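Local coordinates for protein disulfide oxidoreductase (Xylella fastidiosa, PDB 2REM) that has a thioredoxin fold and probably acts as a periplasmic DsbA-type oxidoreductase that introduces disulfide bonds into exported proteins, at residues L176-T179 with D180-S184; S103-I106 with Q107-P111; A146-K150 with V151-G155. One frame throughout, in Å; residues are numbered along the deposited sequence. Where two conformers were deposited one is given.

Contact 1 of 3, residues L176-T179 with D180-S184; sequences LRIT and DYLVS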
loop_
_atom_site.group_PDB
_atom_site.type_symbol
_atom_site.label_atom_id
_atom_site.label_comp_id
_atom_site.label_asym_id
_atom_site.label_seq_id
_atom_site.Cartn_x
_atom_site.Cartn_y
_atom_site.Cartn_z
ATOM N N LEU A 176 -1.304 14.041 2.829
ATOM C CA LEU A 176 0.116 14.050 3.186
ATOM C C LEU A 176 0.407 15.019 4.332
ATOM O O LEU A 176 1.232 14.716 5.197
ATOM C CB LEU A 176 0.986 14.332 1.964
ATOM C CG LEU A 176 1.043 13.147 0.966
ATOM C CD1 LEU A 176 2.034 13.421 -0.166
ATOM C CD2 LEU A 176 1.358 11.809 1.644
ATOM N N ARG A 177 -0.300 16.146 4.353
ATOM C CA ARG A 177 -0.172 17.126 5.428
ATOM C C ARG A 177 -0.650 16.520 6.742
ATOM O O ARG A 177 -0.038 16.719 7.779
ATOM C CB ARG A 177 -0.980 18.384 5.137
ATOM C CG ARG A 177 -0.372 19.304 4.067
ATOM C CD ARG A 177 -1.205 20.586 3.955
ATOM N NE ARG A 177 -1.610 20.847 2.572
ATOM C CZ ARG A 177 -2.866 20.774 2.128
ATOM N NH1 ARG A 177 -3.857 20.475 2.962
ATOM N NH2 ARG A 177 -3.143 21.027 0.854
ATOM N N ILE A 178 -1.743 15.768 6.695
ATOM C CA ILE A 178 -2.287 15.167 7.917
ATOM C C ILE A 178 -1.321 14.078 8.370
ATOM O O ILE A 178 -1.078 13.903 9.571
ATOM C CB ILE A 178 -3.705 14.572 7.682
ATOM C CG1 ILE A 178 -4.722 15.668 7.345
ATOM C CG2 ILE A 178 -4.175 13.688 8.874
ATOM C CD1 ILE A 178 -5.926 15.093 6.585
ATOM N N THR A 179 -0.777 13.346 7.405
ATOM C CA THR A 179 0.196 12.303 7.698
ATOM C C THR A 179 1.414 12.924 8.385
ATOM O O THR A 179 1.885 12.402 9.399
ATOM C CB THR A 179 0.636 11.566 6.427
ATOM O OG1 THR A 179 -0.511 11.017 5.792
ATOM C CG2 THR A 179 1.612 10.440 6.758
ATOM N N ASP A 180 1.909 14.033 7.836
ATOM C CA ASP A 180 3.034 14.773 8.432
ATOM C C ASP A 180 2.751 15.125 9.879
ATOM O O ASP A 180 3.588 14.908 10.756
ATOM C CB ASP A 180 3.324 16.061 7.662
ATOM C CG ASP A 180 3.995 15.810 6.348
ATOM O OD1 ASP A 180 4.531 14.707 6.148
ATOM O OD2 ASP A 180 3.986 16.732 5.519
ATOM N N TYR A 181 1.572 15.693 10.121
ATOM C CA TYR A 181 1.162 16.038 11.486
ATOM C C TYR A 181 1.205 14.814 12.414
ATOM O O TYR A 181 1.738 14.898 13.529
ATOM C CB TYR A 181 -0.247 16.683 11.499
ATOM C CG TYR A 181 -0.898 16.649 12.862
ATOM C CD1 TYR A 181 -1.744 15.608 13.222
ATOM C CD2 TYR A 181 -0.621 17.639 13.809
ATOM C CE1 TYR A 181 -2.332 15.564 14.482
ATOM C CE2 TYR A 181 -1.186 17.600 15.067
ATOM C CZ TYR A 181 -2.046 16.550 15.393
ATOM O OH TYR A 181 -2.625 16.496 16.636
ATOM N N LEU A 182 0.624 13.703 11.958
ATOM C CA LEU A 182 0.549 12.472 12.765
ATOM C C LEU A 182 1.926 11.868 12.972
ATOM O O LEU A 182 2.220 11.368 14.061
ATOM C CB LEU A 182 -0.350 11.416 12.111
ATOM C CG LEU A 182 -1.842 11.741 11.979
ATOM C CD1 LEU A 182 -2.480 10.689 11.075
ATOM C CD2 LEU A 182 -2.487 11.767 13.371
ATOM N N VAL A 183 2.750 11.889 11.922
ATOM C CA VAL A 183 4.130 11.395 12.044
ATOM C C VAL A 183 4.922 12.253 13.033
ATOM O O VAL A 183 5.606 11.735 13.907
ATOM C CB VAL A 183 4.859 11.337 10.693
ATOM C CG1 VAL A 183 6.375 11.199 10.928
ATOM C CG2 VAL A 183 4.320 10.175 9.815
ATOM N N SER A 184 4.813 13.573 12.923
ATOM C CA SER A 184 5.502 14.449 13.872
ATOM C C SER A 184 5.018 14.257 15.295
ATOM O O SER A 184 5.805 14.345 16.260
ATOM C CB SER A 184 5.329 15.898 13.462
ATOM O OG SER A 184 6.040 16.104 12.261
#
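With chi1 near -57°, Thr179 holds its CG2 anti to its own backbone N, and Val183, one turn further on, has chi1 near 164°, which sets CG2 anti to the carbonyl carbon. The two methyls are thereby brought together, Thr179 CG2 lying 4.1 Å from Val183 CG2. The case illustrates the i to i+4 spacing, two such pairs lying next to each other on the sheet-facing side of the long C-terminal helix 172-190. In the second pair, Ile178 and Leu182 run alongside one another and point the same way, with Ile178 CG2 4.1 Å from Leu182 CD1. Both pairs face the sheet: Ile178 and Leu182 rest on Val167 of strand 165-167, while Thr179 and Val183 share Val29 of strand 27-33. Beneath them run the helical bonds, of which Val183 N to Thr179 O is the shortest at 2.7 Å. Val183 CG2 also lies 3.3 Å from Thr179 O, so the side chain of the donor residue touches the acceptor as well. The threonine hydroxyl turns back and bonds to Thr175 O, leaving its methyl for the apolar pair. Asp180 folds its carboxylate back over the preceding turn, where Leu176 O meets the carboxylate carbon, 3.2 Å from Asp180 CG. OD1 and OD2 of Asp180 are each 3.4 Å from Leu176 O, and neither pair is a bond. The hydrogen bond from Trp50 NE1 to Asp180 OD1 probably helps steady the negative group. The chemistry therefore implies a helix with one oily side laid on the sheet and a carboxylate at its flank tied by an indole to helix 38-52, at whose start the Cys37-Cys40 CxxC sequence lies.

Contact 2 of 3, residues S103-I106 with Q107-P111; sequences SVPI and QNVGP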
loop_
_atom_site.group_PDB
_atom_site.type_symbol
_atom_site.label_atom_id
_atom_site.label_comp_id
_atom_site.label_asym_id
_atom_site.label_seq_id
_atom_site.Cartn_x
_atom_site.Cartn_y
_atom_site.Cartn_z
ATOM N N SER A 103 -2.902 -2.358 -20.915
ATOM C CA SER A 103 -2.159 -3.553 -21.295
ATOM C C SER A 103 -2.288 -4.666 -20.262
ATOM O O SER A 103 -1.899 -5.808 -20.500
ATOM C CB SER A 103 -0.680 -3.211 -21.529
ATOM O OG SER A 103 -0.152 -2.652 -20.347
ATOM N N VAL A 104 -2.820 -4.336 -19.092
ATOM C CA VAL A 104 -3.136 -5.358 -18.109
ATOM C C VAL A 104 -4.606 -5.080 -17.756
ATOM O O VAL A 104 -4.943 -3.965 -17.362
ATOM C CB VAL A 104 -2.208 -5.270 -16.847
ATOM C CG1 VAL A 104 -2.698 -6.195 -15.709
ATOM C CG2 VAL A 104 -0.754 -5.632 -17.200
ATOM N N PRO A 105 -5.478 -6.091 -17.908
ATOM C CA PRO A 105 -6.906 -5.894 -17.635
ATOM C C PRO A 105 -7.218 -5.906 -16.131
ATOM O O PRO A 105 -6.501 -6.519 -15.345
ATOM C CB PRO A 105 -7.557 -7.091 -18.326
ATOM C CG PRO A 105 -6.509 -8.191 -18.222
ATOM C CD PRO A 105 -5.170 -7.468 -18.337
ATOM N N ILE A 106 -8.263 -5.208 -15.724
ATOM C CA ILE A 106 -8.712 -5.301 -14.336
ATOM C C ILE A 106 -9.565 -6.574 -14.196
ATOM O O ILE A 106 -9.290 -7.439 -13.354
ATOM C CB ILE A 106 -9.449 -4.027 -13.886
ATOM C CG1 ILE A 106 -8.440 -2.890 -13.679
ATOM C CG2 ILE A 106 -10.215 -4.265 -12.573
ATOM C CD1 ILE A 106 -9.058 -1.510 -13.564
ATOM N N GLN A 107 -10.554 -6.713 -15.072
ATOM C CA GLN A 107 -11.477 -7.832 -14.998
ATOM C C GLN A 107 -10.805 -9.116 -15.433
ATOM O O GLN A 107 -10.103 -9.143 -16.441
ATOM C CB GLN A 107 -12.734 -7.565 -15.833
ATOM C CG GLN A 107 -13.483 -6.292 -15.418
ATOM C CD GLN A 107 -13.995 -6.320 -13.978
ATOM O OE1 GLN A 107 -13.884 -5.331 -13.245
ATOM N NE2 GLN A 107 -14.570 -7.449 -13.572
ATOM N N ASN A 108 -10.994 -10.152 -14.616
ATOM C CA ASN A 108 -10.582 -11.523 -14.913
ATOM C C ASN A 108 -9.103 -11.646 -15.206
ATOM O O ASN A 108 -8.687 -12.549 -15.929
ATOM C CB ASN A 108 -11.385 -12.119 -16.071
ATOM C CG ASN A 108 -12.880 -12.163 -15.791
ATOM O OD1 ASN A 108 -13.326 -12.424 -14.659
ATOM N ND2 ASN A 108 -13.665 -11.895 -16.825
ATOM N N VAL A 109 -8.314 -10.728 -14.656
ATOM C CA VAL A 109 -6.875 -10.842 -14.786
ATOM C C VAL A 109 -6.427 -12.118 -14.085
ATOM O O VAL A 109 -6.969 -12.508 -13.045
ATOM C CB VAL A 109 -6.130 -9.632 -14.179
ATOM C CG1 VAL A 109 -6.062 -9.757 -12.676
ATOM C CG2 VAL A 109 -4.740 -9.514 -14.793
ATOM N N GLY A 110 -5.441 -12.777 -14.668
ATOM C CA GLY A 110 -4.908 -13.976 -14.073
ATOM C C GLY A 110 -3.394 -14.013 -14.095
ATOM O O GLY A 110 -2.742 -13.118 -14.656
ATOM N N PRO A 111 -2.829 -15.080 -13.516
ATOM C CA PRO A 111 -1.409 -15.254 -13.418
ATOM C C PRO A 111 -0.760 -15.229 -14.791
ATOM O O PRO A 111 0.391 -14.870 -14.881
ATOM C CB PRO A 111 -1.254 -16.646 -12.760
ATOM C CG PRO A 111 -2.566 -17.320 -12.981
ATOM C CD PRO A 111 -3.569 -16.221 -12.938
#
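Val109 lays its CG2 methyl across Val104 and Pro105, reaching Val104 CG1 at 4.0 Å and Pro105 CG at 4.1 Å. The same methyl is about as near to CD of the proline as to CG; the two side chains cross at about a right angle, and the methyl sits against the CG-CD part of the ring. A chi1 of 79° explains the grip: CG2 stands anti to the backbone N and swings toward the two earlier residues, while CG1 takes the hemmed-in place between N and the carbonyl carbon. The chain folds back on itself through a type II beta turn from Ile106 to Val109, in which Asn108 holds the left-handed backbone shape at the third position. The turn is open, since Val109 N stays 3.7 Å from Ile106 O, and side-chain packing does the joining between these residues. Pro105 O is the odd atom of the contact. It is buried with no polar partner, and its nearest neighbour across the turn is a hydrocarbon group, Val109 CB, 3.3 Å from Pro105 O. At the outer side, Gln107 bends at chi2 and brings OE1 to 3.9 Å from Ile106 CG2, a loose approach near the surface. The turn then runs straight into a helix start. Gly110 sits at the N-cap position, and its backbone N gives a hydrogen bond to Glu113 OE1 in the first turn of helix 111-119. As a worked case of a loop closed by hydrophobic overlap, residues 103-111 connect helix 87-101 to helix 111-119 in the helical part of the molecule: Val104 touches Met94 and Ala97 of the first helix and Phe117 of the second, Val109 meets Leu114, and Phe74 of helix 71-83 touches both valines.

Contact 3 of 3, residues A146-K150 with V151-G155; sequences AYALK and VRPVG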
loop_
_atom_site.group_PDB
_atom_site.type_symbol
_atom_site.label_atom_id
_atom_site.label_comp_id
_atom_site.label_asym_id
_atom_site.label_seq_id
_atom_site.Cartn_x
_atom_site.Cartn_y
_atom_site.Cartn_z
ATOM N N ALA A 146 -5.867 -9.177 6.898
ATOM C CA ALA A 146 -6.053 -8.961 8.326
ATOM C C ALA A 146 -5.863 -7.502 8.712
ATOM O O ALA A 146 -6.636 -6.952 9.512
ATOM C CB ALA A 146 -5.131 -9.883 9.151
ATOM N N TYR A 147 -4.860 -6.868 8.114
ATOM C CA TYR A 147 -4.591 -5.471 8.400
ATOM C C TYR A 147 -5.741 -4.581 7.918
ATOM O O TYR A 147 -6.188 -3.702 8.657
ATOM C CB TYR A 147 -3.244 -5.070 7.805
ATOM C CG TYR A 147 -2.791 -3.680 8.129
ATOM C CD1 TYR A 147 -2.317 -3.326 9.400
ATOM C CD2 TYR A 147 -2.780 -2.725 7.136
ATOM C CE1 TYR A 147 -1.868 -2.013 9.639
ATOM C CE2 TYR A 147 -2.373 -1.472 7.367
ATOM C CZ TYR A 147 -1.924 -1.102 8.591
ATOM O OH TYR A 147 -1.528 0.217 8.689
ATOM N N ALA A 148 -6.249 -4.831 6.712
ATOM C CA ALA A 148 -7.427 -4.110 6.244
ATOM C C ALA A 148 -8.640 -4.336 7.149
ATOM O O ALA A 148 -9.382 -3.373 7.420
ATOM C CB ALA A 148 -7.749 -4.450 4.809
ATOM N N LEU A 149 -8.835 -5.570 7.638
ATOM C CA LEU A 149 -9.937 -5.858 8.573
ATOM C C LEU A 149 -9.830 -5.077 9.885
ATOM O O LEU A 149 -10.833 -4.632 10.434
ATOM C CB LEU A 149 -10.069 -7.360 8.868
ATOM C CG LEU A 149 -10.753 -8.212 7.783
ATOM C CD1 LEU A 149 -10.700 -9.710 8.114
ATOM C CD2 LEU A 149 -12.214 -7.795 7.580
ATOM N N LYS A 150 -8.610 -4.941 10.389
ATOM C CA LYS A 150 -8.310 -4.180 11.602
ATOM C C LYS A 150 -8.449 -2.667 11.360
ATOM O O LYS A 150 -9.094 -1.945 12.139
ATOM C CB LYS A 150 -6.862 -4.480 11.999
ATOM C CG LYS A 150 -6.433 -3.947 13.352
ATOM C CD LYS A 150 -6.114 -5.134 14.251
ATOM C CE LYS A 150 -5.687 -4.708 15.641
ATOM N NZ LYS A 150 -6.243 -5.668 16.636
ATOM N N VAL A 151 -7.830 -2.201 10.283
ATOM C CA VAL A 151 -7.791 -0.779 9.962
ATOM C C VAL A 151 -9.171 -0.241 9.581
ATOM O O VAL A 151 -9.568 0.853 10.017
ATOM C CB VAL A 151 -6.758 -0.487 8.865
ATOM C CG1 VAL A 151 -6.964 0.906 8.257
ATOM C CG2 VAL A 151 -5.361 -0.639 9.432
ATOM N N ARG A 152 -9.894 -1.026 8.790
ATOM C CA ARG A 152 -11.255 -0.693 8.311
ATOM C C ARG A 152 -11.258 0.559 7.438
ATOM O O ARG A 152 -11.964 1.541 7.716
ATOM C CB ARG A 152 -12.251 -0.570 9.461
ATOM C CG ARG A 152 -12.408 -1.841 10.278
ATOM C CD ARG A 152 -13.414 -2.793 9.646
ATOM N NE ARG A 152 -14.759 -2.247 9.825
ATOM C CZ ARG A 152 -15.506 -2.394 10.918
ATOM N NH1 ARG A 152 -16.701 -1.823 10.959
ATOM N NH2 ARG A 152 -15.095 -3.127 11.963
ATOM N N PRO A 153 -10.466 0.521 6.366
ATOM C CA PRO A 153 -10.415 1.661 5.483
ATOM C C PRO A 153 -11.725 1.724 4.717
ATOM O O PRO A 153 -12.403 0.711 4.583
ATOM C CB PRO A 153 -9.260 1.307 4.533
ATOM C CG PRO A 153 -9.307 -0.222 4.452
ATOM C CD PRO A 153 -9.595 -0.586 5.902
ATOM N N VAL A 154 -12.093 2.917 4.283
ATOM C CA VAL A 154 -13.148 3.097 3.302
ATOM C C VAL A 154 -12.391 3.603 2.066
ATOM O O VAL A 154 -12.047 4.800 1.956
ATOM C CB VAL A 154 -14.215 4.107 3.798
ATOM C CG1 VAL A 154 -15.155 4.542 2.680
ATOM C CG2 VAL A 154 -15.019 3.502 4.923
ATOM N N GLY A 155 -12.085 2.679 1.169
ATOM C CA GLY A 155 -11.465 3.038 -0.086
ATOM C C GLY A 155 -9.972 3.253 0.037
ATOM O O GLY A 155 -9.366 3.093 1.117
HETATM O O HOH W 1 -12.249 -4.140 12.575
#
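Leu149 O takes a short bond from a water, 2.6 Å from the water oxygen, which in turn accepts from Arg152 NH2 at 3.1 Å. This bridge closes over the C-terminal end of helix 135-151, a helix end at which Arg152 takes a left-handed backbone shape (positive phi, 63°) and is the first residue to leave the helical path. Bends at chi2 and chi3 arch the arginine chain back: Arg152 CG packs against Leu149 O at 3.2 Å, and the water meets the guanidinium at its edge, in its plane. One residue earlier, Ala148 O accepts the Arg152 amide, and Pro153 CD packs against it. Pro153 has no N-H to continue the helical bonding, and the chain goes on through a loop to strand 158-161 of the thioredoxin fold. On the buried side, Val151 CG2 makes a CH-pi contact over one face of the Tyr147 ring, 3.6 Å from its centroid; this holds for one of two tyrosine conformers and is to that extent doubtful. Ile32 of strand 27-33 and Val160 of strand 158-161 touch both residues. Where the helix lets go, Pro153 CD stands 3.2 Å from Ala148 O and 4.4 Å from Ala148 CB.

How the contacts relate
Along the chain contact 2 comes first, then contact 3, then contact 1, and all three are local, formed within one continuous run of residues. Contacts 1 and 2 lie on opposite sides of the chain's centre, their centres about 35 Å apart. Contact 3 is nearer to each than they are to one another, about 20 Å from contact 1 and 24 Å from contact 2, again centre to centre. None of them touches another. Contact 2 belongs to the helical part, joining helices 87-101 and 111-119, whereas contacts 1 and 3 both meet strand 27-33 of the mixed sheet. Together they sample a DsbA architecture: helical insert, helix end leading back into the sheet, and the closing C-terminal helix.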